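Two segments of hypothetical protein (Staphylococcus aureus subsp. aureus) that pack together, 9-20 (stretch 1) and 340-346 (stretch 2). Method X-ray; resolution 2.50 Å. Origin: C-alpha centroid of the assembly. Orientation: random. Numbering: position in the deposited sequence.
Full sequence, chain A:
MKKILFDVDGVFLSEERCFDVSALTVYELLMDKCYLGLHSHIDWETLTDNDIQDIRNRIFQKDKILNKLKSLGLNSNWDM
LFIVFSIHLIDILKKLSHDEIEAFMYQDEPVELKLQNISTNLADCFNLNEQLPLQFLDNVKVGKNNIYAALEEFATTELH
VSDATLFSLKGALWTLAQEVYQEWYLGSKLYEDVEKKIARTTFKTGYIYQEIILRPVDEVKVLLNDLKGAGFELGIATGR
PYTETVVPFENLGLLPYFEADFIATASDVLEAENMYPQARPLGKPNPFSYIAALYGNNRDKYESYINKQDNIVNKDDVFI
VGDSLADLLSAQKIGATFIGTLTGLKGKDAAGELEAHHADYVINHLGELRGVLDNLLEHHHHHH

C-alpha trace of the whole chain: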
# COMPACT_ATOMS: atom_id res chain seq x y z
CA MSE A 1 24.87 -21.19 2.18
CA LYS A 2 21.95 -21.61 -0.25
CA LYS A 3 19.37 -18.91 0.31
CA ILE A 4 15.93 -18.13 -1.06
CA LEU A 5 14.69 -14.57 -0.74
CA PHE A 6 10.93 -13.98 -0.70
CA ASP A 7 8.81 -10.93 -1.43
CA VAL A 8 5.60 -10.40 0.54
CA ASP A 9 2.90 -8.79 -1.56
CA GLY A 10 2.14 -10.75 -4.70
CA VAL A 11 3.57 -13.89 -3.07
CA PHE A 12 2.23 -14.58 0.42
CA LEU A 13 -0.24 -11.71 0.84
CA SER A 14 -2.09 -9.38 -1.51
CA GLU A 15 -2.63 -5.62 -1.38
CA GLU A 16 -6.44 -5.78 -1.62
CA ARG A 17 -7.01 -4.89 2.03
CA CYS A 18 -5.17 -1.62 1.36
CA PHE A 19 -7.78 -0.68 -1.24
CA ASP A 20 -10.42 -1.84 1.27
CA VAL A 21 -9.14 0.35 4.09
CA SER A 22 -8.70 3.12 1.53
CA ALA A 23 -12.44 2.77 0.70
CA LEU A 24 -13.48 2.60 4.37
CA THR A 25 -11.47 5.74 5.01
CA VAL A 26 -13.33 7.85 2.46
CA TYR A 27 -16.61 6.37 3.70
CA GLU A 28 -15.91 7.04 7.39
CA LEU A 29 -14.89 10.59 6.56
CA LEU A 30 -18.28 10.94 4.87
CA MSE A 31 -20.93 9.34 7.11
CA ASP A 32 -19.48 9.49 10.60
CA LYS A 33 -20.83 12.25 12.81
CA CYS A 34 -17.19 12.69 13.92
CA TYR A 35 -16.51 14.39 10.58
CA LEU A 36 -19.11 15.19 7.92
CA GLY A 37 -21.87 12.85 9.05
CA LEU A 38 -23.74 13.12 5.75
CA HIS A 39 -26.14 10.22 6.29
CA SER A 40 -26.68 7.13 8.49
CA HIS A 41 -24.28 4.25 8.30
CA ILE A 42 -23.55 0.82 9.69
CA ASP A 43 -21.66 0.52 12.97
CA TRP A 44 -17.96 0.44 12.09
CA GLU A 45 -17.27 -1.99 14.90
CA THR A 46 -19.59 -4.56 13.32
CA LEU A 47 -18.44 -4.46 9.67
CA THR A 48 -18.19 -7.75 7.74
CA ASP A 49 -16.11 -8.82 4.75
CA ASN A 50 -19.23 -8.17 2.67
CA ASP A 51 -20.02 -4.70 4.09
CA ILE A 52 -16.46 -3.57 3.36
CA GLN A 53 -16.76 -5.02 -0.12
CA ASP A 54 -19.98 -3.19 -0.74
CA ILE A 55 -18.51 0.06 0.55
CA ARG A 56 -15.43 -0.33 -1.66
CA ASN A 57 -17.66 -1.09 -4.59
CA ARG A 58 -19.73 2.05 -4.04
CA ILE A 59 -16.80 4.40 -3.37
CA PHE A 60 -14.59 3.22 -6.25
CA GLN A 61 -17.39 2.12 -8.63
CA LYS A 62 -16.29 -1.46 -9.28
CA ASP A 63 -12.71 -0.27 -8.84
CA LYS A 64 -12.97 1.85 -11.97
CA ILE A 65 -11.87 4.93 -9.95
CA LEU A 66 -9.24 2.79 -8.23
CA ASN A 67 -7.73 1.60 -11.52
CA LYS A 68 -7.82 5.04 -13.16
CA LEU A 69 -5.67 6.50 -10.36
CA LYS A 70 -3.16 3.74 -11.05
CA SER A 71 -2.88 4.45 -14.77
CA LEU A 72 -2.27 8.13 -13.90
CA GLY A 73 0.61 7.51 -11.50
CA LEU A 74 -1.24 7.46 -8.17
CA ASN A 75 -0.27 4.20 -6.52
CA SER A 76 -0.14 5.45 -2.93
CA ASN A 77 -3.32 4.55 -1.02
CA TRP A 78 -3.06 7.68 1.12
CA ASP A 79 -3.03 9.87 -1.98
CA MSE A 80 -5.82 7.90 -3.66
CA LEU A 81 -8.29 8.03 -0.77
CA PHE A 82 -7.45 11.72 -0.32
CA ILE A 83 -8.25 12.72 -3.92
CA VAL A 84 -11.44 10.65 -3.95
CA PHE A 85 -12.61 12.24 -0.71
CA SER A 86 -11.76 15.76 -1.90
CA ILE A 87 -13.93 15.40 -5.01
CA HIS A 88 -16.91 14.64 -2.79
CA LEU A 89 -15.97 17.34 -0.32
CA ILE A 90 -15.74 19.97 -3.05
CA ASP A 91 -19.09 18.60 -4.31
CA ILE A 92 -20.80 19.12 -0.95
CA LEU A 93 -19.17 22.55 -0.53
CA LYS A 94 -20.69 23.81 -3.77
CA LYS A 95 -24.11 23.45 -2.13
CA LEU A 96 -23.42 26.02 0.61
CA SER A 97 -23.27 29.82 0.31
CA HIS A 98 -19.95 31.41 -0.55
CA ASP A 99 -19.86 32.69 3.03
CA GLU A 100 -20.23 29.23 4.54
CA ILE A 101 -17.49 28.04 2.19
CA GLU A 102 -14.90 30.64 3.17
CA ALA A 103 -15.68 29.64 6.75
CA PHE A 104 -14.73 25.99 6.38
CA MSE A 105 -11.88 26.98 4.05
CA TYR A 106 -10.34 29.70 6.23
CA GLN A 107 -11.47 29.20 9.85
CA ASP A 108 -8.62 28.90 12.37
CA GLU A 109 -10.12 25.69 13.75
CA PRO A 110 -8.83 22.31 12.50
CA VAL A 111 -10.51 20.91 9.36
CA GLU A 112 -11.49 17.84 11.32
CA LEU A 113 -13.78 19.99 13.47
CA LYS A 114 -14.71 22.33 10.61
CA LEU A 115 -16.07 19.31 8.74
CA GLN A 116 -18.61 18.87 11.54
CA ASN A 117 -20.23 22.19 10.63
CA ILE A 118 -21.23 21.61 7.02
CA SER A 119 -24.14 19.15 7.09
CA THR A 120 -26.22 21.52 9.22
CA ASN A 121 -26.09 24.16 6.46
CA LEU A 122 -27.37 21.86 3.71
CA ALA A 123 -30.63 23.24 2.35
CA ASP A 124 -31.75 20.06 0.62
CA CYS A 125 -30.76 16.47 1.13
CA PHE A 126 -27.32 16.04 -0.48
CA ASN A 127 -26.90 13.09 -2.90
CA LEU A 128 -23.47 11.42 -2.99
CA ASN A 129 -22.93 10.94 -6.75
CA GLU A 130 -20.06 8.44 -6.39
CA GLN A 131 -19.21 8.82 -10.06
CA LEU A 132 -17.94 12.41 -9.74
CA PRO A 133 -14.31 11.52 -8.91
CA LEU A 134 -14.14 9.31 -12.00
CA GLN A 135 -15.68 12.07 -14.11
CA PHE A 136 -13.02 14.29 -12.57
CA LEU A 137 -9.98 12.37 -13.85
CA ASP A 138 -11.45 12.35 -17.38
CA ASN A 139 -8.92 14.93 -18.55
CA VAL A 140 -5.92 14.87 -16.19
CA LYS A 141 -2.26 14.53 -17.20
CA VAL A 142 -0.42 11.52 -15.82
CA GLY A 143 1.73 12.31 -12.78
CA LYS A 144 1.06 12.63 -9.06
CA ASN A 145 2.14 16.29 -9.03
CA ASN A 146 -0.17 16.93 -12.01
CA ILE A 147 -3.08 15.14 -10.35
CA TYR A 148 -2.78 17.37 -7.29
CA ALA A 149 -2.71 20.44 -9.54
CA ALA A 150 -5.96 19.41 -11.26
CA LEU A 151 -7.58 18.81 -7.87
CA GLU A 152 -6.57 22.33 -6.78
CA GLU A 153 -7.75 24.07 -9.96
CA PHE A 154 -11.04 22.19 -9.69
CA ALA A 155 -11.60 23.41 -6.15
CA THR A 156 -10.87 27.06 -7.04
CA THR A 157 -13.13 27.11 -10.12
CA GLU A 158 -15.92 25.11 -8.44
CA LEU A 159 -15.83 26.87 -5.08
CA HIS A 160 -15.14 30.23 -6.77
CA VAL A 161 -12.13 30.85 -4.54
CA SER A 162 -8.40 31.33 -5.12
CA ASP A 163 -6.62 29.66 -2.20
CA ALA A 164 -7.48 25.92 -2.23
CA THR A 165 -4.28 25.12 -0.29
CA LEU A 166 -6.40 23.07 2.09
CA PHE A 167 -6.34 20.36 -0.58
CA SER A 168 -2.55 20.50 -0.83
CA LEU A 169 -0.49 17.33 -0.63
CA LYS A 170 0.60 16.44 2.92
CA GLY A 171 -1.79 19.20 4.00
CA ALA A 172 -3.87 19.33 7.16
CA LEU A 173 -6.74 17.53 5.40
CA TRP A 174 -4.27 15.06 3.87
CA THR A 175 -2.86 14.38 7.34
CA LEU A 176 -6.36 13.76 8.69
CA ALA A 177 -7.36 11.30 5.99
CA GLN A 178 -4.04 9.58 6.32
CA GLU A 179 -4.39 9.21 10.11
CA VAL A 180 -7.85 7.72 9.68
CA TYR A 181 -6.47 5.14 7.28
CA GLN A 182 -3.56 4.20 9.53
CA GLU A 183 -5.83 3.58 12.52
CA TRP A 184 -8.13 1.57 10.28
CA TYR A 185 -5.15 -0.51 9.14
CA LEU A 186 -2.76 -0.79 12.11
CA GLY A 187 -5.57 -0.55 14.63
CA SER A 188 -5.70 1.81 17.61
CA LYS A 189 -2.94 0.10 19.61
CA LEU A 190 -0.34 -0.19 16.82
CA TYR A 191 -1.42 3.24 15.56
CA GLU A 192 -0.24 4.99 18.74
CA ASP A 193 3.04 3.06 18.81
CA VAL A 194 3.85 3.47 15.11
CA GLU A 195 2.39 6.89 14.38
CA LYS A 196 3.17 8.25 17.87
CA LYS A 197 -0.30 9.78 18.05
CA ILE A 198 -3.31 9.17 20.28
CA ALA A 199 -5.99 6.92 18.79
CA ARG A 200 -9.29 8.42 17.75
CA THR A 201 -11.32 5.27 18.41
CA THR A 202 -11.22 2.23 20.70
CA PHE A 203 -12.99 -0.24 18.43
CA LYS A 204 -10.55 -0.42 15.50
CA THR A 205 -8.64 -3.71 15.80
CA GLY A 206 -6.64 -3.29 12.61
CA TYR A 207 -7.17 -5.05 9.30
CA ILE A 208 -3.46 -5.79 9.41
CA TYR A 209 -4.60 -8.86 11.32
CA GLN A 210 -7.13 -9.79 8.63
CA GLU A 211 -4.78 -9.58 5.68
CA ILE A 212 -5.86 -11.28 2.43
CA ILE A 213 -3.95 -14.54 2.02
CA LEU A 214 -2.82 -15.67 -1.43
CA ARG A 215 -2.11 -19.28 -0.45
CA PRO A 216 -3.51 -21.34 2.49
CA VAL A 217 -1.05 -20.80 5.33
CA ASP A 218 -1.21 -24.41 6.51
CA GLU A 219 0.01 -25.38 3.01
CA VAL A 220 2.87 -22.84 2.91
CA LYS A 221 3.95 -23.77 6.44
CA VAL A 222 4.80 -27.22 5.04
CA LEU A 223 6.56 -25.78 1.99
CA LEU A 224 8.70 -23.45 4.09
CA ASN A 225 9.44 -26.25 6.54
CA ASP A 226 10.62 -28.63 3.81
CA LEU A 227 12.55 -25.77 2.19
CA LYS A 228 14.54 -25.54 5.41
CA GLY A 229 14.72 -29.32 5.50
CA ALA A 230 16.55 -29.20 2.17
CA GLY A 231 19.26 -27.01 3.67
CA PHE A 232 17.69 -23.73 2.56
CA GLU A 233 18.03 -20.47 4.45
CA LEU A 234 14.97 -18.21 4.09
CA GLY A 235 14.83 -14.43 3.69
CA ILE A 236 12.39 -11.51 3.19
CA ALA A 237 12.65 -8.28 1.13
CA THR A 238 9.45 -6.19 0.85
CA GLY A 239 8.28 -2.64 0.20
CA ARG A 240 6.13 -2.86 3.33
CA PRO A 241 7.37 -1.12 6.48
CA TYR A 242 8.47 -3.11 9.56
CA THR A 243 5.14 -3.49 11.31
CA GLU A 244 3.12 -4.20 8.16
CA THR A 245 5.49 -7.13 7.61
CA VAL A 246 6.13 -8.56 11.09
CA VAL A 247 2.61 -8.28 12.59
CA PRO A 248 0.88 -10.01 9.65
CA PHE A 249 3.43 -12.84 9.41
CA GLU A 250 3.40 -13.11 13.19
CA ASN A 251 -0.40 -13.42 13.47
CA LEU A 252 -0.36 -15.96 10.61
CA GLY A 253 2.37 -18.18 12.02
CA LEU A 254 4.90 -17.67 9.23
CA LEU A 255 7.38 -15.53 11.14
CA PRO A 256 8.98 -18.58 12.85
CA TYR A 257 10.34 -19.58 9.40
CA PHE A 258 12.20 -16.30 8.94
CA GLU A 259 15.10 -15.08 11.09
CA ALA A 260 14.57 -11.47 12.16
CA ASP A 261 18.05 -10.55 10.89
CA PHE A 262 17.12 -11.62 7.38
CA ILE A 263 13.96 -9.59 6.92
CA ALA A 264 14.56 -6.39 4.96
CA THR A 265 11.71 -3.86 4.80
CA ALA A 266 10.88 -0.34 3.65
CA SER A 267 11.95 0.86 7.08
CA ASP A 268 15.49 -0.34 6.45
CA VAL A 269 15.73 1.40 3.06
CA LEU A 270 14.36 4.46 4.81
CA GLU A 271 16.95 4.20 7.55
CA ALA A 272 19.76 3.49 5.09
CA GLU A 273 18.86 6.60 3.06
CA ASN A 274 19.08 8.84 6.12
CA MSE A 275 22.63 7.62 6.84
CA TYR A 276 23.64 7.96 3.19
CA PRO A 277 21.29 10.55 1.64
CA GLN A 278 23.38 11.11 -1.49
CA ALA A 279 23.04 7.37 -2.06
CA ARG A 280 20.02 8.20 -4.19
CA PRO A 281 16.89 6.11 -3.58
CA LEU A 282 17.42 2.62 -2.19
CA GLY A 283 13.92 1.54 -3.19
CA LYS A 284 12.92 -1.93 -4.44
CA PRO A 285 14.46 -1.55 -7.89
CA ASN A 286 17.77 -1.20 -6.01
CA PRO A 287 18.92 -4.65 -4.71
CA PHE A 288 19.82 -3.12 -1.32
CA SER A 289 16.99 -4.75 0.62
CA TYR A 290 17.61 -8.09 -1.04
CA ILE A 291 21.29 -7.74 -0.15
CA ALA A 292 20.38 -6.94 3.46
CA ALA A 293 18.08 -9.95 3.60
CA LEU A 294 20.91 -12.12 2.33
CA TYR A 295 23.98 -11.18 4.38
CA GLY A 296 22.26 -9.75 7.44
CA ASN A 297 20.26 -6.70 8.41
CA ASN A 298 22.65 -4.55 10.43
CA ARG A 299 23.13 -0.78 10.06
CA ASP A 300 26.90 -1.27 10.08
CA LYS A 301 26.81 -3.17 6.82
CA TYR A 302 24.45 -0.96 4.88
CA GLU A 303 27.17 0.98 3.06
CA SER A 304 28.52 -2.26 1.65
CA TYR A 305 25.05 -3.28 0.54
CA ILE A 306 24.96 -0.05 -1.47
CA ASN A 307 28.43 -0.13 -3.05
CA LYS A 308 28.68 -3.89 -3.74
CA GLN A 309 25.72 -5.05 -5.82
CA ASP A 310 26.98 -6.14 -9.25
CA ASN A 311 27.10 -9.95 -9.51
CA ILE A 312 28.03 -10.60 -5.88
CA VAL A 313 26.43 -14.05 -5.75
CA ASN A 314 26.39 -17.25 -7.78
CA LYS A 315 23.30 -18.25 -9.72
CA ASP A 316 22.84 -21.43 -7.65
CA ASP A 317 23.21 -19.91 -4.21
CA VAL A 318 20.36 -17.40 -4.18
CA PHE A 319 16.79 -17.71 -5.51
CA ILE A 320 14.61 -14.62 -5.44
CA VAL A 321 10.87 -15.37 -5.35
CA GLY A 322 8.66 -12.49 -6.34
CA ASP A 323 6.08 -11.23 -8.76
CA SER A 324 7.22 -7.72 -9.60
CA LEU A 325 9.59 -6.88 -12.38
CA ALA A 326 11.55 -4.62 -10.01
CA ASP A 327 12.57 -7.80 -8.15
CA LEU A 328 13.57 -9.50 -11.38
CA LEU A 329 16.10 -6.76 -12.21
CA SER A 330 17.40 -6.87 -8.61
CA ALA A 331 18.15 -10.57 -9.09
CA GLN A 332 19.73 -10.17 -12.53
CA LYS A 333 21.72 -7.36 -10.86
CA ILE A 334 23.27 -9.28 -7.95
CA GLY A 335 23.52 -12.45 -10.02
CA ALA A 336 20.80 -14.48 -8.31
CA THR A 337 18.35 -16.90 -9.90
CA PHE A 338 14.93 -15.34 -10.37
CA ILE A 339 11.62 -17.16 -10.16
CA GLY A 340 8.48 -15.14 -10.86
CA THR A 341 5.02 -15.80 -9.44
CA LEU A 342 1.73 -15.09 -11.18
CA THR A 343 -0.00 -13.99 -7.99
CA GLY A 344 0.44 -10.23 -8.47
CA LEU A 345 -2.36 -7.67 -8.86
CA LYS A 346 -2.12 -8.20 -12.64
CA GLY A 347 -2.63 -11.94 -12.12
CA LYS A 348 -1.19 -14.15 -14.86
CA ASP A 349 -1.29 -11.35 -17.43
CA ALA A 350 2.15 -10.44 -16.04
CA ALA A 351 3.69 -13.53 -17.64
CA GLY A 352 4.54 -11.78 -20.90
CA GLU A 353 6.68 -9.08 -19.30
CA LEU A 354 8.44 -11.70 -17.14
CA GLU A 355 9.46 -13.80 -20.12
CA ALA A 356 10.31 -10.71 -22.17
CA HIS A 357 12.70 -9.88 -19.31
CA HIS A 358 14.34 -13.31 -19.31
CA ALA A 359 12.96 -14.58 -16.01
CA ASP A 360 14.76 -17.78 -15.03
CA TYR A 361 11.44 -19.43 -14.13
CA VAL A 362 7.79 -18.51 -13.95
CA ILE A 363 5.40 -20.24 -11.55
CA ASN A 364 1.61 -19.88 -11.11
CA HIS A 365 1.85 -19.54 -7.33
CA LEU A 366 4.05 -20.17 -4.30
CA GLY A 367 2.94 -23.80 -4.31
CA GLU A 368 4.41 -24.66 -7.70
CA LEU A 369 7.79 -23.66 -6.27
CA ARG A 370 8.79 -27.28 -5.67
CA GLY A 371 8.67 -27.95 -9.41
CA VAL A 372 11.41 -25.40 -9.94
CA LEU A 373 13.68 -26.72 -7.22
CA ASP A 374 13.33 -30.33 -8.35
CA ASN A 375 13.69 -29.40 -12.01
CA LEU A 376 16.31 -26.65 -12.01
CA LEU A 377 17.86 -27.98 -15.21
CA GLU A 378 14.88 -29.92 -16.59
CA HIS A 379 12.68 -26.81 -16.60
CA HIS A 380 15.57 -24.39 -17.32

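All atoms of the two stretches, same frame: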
# COMPACT_ATOMS: atom_id res chain seq x y z
N ASP A 9 4.07 -8.99 -0.74
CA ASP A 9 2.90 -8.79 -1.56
C ASP A 9 3.12 -9.42 -2.92
O ASP A 9 4.21 -9.31 -3.49
CB ASP A 9 2.55 -7.31 -1.74
CG ASP A 9 2.04 -6.67 -0.45
OD1 ASP A 9 1.38 -7.37 0.36
OD2 ASP A 9 2.29 -5.46 -0.26
N GLY A 10 2.08 -10.08 -3.41
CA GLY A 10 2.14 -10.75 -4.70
C GLY A 10 2.66 -12.17 -4.57
O GLY A 10 2.71 -12.89 -5.56
N VAL A 11 3.03 -12.56 -3.34
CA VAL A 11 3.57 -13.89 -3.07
C VAL A 11 2.81 -14.61 -1.96
O VAL A 11 2.22 -15.67 -2.18
CB VAL A 11 5.06 -13.82 -2.64
CG1 VAL A 11 5.55 -15.20 -2.24
CG2 VAL A 11 5.91 -13.25 -3.76
N PHE A 12 2.88 -14.03 -0.77
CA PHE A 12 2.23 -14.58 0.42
C PHE A 12 0.92 -13.86 0.71
O PHE A 12 -0.08 -14.48 1.06
CB PHE A 12 3.16 -14.42 1.63
CG PHE A 12 4.38 -15.32 1.60
CD1 PHE A 12 4.27 -16.67 1.97
CD2 PHE A 12 5.63 -14.82 1.25
CE1 PHE A 12 5.40 -17.50 2.00
CE2 PHE A 12 6.76 -15.64 1.28
CZ PHE A 12 6.65 -16.99 1.65
N LEU A 13 0.94 -12.54 0.58
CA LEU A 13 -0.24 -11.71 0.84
C LEU A 13 -0.54 -10.81 -0.35
O LEU A 13 0.32 -10.59 -1.20
CB LEU A 13 0.01 -10.84 2.06
CG LEU A 13 0.63 -11.46 3.32
CD1 LEU A 13 0.90 -10.33 4.31
CD2 LEU A 13 -0.29 -12.51 3.94
N SER A 14 -1.75 -10.28 -0.42
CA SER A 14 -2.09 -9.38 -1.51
C SER A 14 -2.26 -7.99 -0.94
O SER A 14 -2.19 -7.81 0.27
CB SER A 14 -3.37 -9.84 -2.22
OG SER A 14 -4.42 -10.06 -1.31
N GLU A 15 -2.47 -7.00 -1.81
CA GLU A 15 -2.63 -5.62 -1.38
C GLU A 15 -4.08 -5.16 -1.30
O GLU A 15 -4.35 -4.02 -0.94
CB GLU A 15 -1.89 -4.69 -2.34
CG GLU A 15 -0.38 -4.79 -2.30
CD GLU A 15 0.28 -3.94 -3.37
OE1 GLU A 15 -0.01 -4.16 -4.57
OE2 GLU A 15 1.09 -3.05 -3.02
N GLU A 16 -5.00 -6.07 -1.62
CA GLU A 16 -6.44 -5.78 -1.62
C GLU A 16 -6.95 -5.03 -0.40
O GLU A 16 -7.68 -4.04 -0.53
CB GLU A 16 -7.23 -7.09 -1.75
CG GLU A 16 -7.13 -7.74 -3.13
CD GLU A 16 -7.67 -6.83 -4.23
OE1 GLU A 16 -8.83 -6.40 -4.14
OE2 GLU A 16 -6.92 -6.57 -5.19
N ARG A 17 -6.58 -5.50 0.79
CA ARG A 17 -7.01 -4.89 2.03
C ARG A 17 -6.67 -3.40 2.05
O ARG A 17 -7.40 -2.60 2.64
CB ARG A 17 -6.34 -5.59 3.22
CG ARG A 17 -7.23 -5.73 4.45
CD ARG A 17 -8.07 -7.00 4.40
NE ARG A 17 -9.48 -6.75 4.07
CZ ARG A 17 -10.49 -7.53 4.45
NH1 ARG A 17 -10.27 -8.62 5.18
NH2 ARG A 17 -11.73 -7.23 4.11
N CYS A 18 -5.56 -3.02 1.41
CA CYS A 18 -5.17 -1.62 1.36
C CYS A 18 -6.29 -0.84 0.67
O CYS A 18 -6.76 0.17 1.19
CB CYS A 18 -3.86 -1.44 0.59
SG CYS A 18 -2.36 -1.91 1.52
N PHE A 19 -6.72 -1.33 -0.49
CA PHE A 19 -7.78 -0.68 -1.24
C PHE A 19 -9.08 -0.68 -0.42
O PHE A 19 -9.90 0.24 -0.52
CB PHE A 19 -7.99 -1.40 -2.58
CG PHE A 19 -6.70 -1.65 -3.34
CD1 PHE A 19 -5.76 -0.64 -3.50
CD2 PHE A 19 -6.44 -2.91 -3.88
CE1 PHE A 19 -4.58 -0.87 -4.20
CE2 PHE A 19 -5.26 -3.14 -4.58
CZ PHE A 19 -4.32 -2.12 -4.74
N ASP A 20 -9.26 -1.73 0.39
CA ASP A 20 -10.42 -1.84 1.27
C ASP A 20 -10.35 -0.70 2.29
O ASP A 20 -11.23 0.14 2.35
CB ASP A 20 -10.39 -3.16 2.05
CG ASP A 20 -11.02 -4.31 1.29
OD1 ASP A 20 -11.26 -4.21 0.06
OD2 ASP A 20 -11.26 -5.34 1.96
N GLY A 340 9.67 -15.97 -10.96
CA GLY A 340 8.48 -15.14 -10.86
C GLY A 340 7.18 -15.86 -10.58
O GLY A 340 6.94 -16.96 -11.08
N THR A 341 6.32 -15.23 -9.78
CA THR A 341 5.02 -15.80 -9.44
C THR A 341 3.92 -15.05 -10.16
O THR A 341 4.06 -13.87 -10.45
CB THR A 341 4.74 -15.72 -7.94
OG1 THR A 341 5.95 -15.97 -7.22
CG2 THR A 341 3.72 -16.77 -7.55
N LEU A 342 2.83 -15.74 -10.47
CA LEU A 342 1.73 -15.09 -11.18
C LEU A 342 0.60 -14.69 -10.24
O LEU A 342 -0.56 -14.63 -10.63
CB LEU A 342 1.21 -15.99 -12.29
CG LEU A 342 2.22 -16.23 -13.41
CD1 LEU A 342 1.59 -17.08 -14.49
CD2 LEU A 342 2.69 -14.89 -13.97
N THR A 343 0.97 -14.39 -8.99
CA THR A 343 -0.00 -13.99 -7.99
C THR A 343 -0.01 -12.49 -7.67
O THR A 343 -0.40 -12.07 -6.58
CB THR A 343 0.21 -14.82 -6.70
OG1 THR A 343 1.61 -15.05 -6.48
CG2 THR A 343 -0.49 -16.16 -6.83
N GLY A 344 0.42 -11.68 -8.64
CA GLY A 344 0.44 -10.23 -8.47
C GLY A 344 -0.92 -9.63 -8.81
O GLY A 344 -1.81 -10.34 -9.28
N LEU A 345 -1.09 -8.33 -8.57
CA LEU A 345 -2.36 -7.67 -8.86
C LEU A 345 -2.82 -7.84 -10.31
O LEU A 345 -4.01 -7.79 -10.61
CB LEU A 345 -2.29 -6.18 -8.51
CG LEU A 345 -2.38 -5.80 -7.02
CD1 LEU A 345 -3.66 -6.40 -6.45
CD2 LEU A 345 -1.17 -6.32 -6.26
N LYS A 346 -1.85 -8.02 -11.21
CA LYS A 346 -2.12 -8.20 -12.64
C LYS A 346 -2.47 -9.67 -12.93
O LYS A 346 -2.86 -10.00 -14.04
CB LYS A 346 -0.89 -7.81 -13.46
CG LYS A 346 -0.51 -6.33 -13.43
CD LYS A 346 -1.48 -5.47 -14.23
CE LYS A 346 -1.02 -4.01 -14.31
NZ LYS A 346 -1.80 -3.21 -15.30

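A single hydrogen bond joins these two stretches, and it runs from a side chain to the backbone of a glycine. Thr343 OG1 donates to Gly10 O at 2.6 Å, a short bond. The chi1 of Thr343 is p (37°), and its CA-to-CB bond points toward stretch 1, which brings the hydroxyl to the carbonyl.

The backbones come closest at the same place. Gly10 CA lies 4.2 Å from Gly344 CA, so two glycines lie at the closest CA approach of the two stretches. Gly10 CA also makes a CA-H...O contact with Thr343 O, at 3.4 Å. Thr343 thus meets Gly10 through both its hydroxyl and its carbonyl. Gly10 is buried, and its phi/psi of 88/-3 calls for glycine, since a CB would be jammed against the carbonyl O of the preceding residue. The turn around Gly10 is held within its own stretch by Gly10 N to Leu13 O, 2.9 Å.

The CA-to-CB bond of Thr341 points toward stretch 1 and adds a looser contact, with its CB 4.2 Å from Gly10 O. Its hydroxyl is hydrogen-bonded elsewhere in the structure.

The second half of the contact centres on Leu345. It is exposed overall, yet it gives the largest area to the contact, 95 Å² of its surface. Its CA-to-CB bond points toward stretch 1, and both chi angles are m. CD1 meets the edge of the Phe19 ring, 4.1 Å from CE2, an apolar contact. Two acidic side chains also border this leucine. Glu15 OE1 is 3.0 Å from Leu345 CD2, a tight approach, and Glu16 OE2 is 3.5 Å from Leu345 CD1. The methyls offer these carboxylates no polar partner, so these are packing contacts. The whole interface is small, burying 323 Å² over both sides.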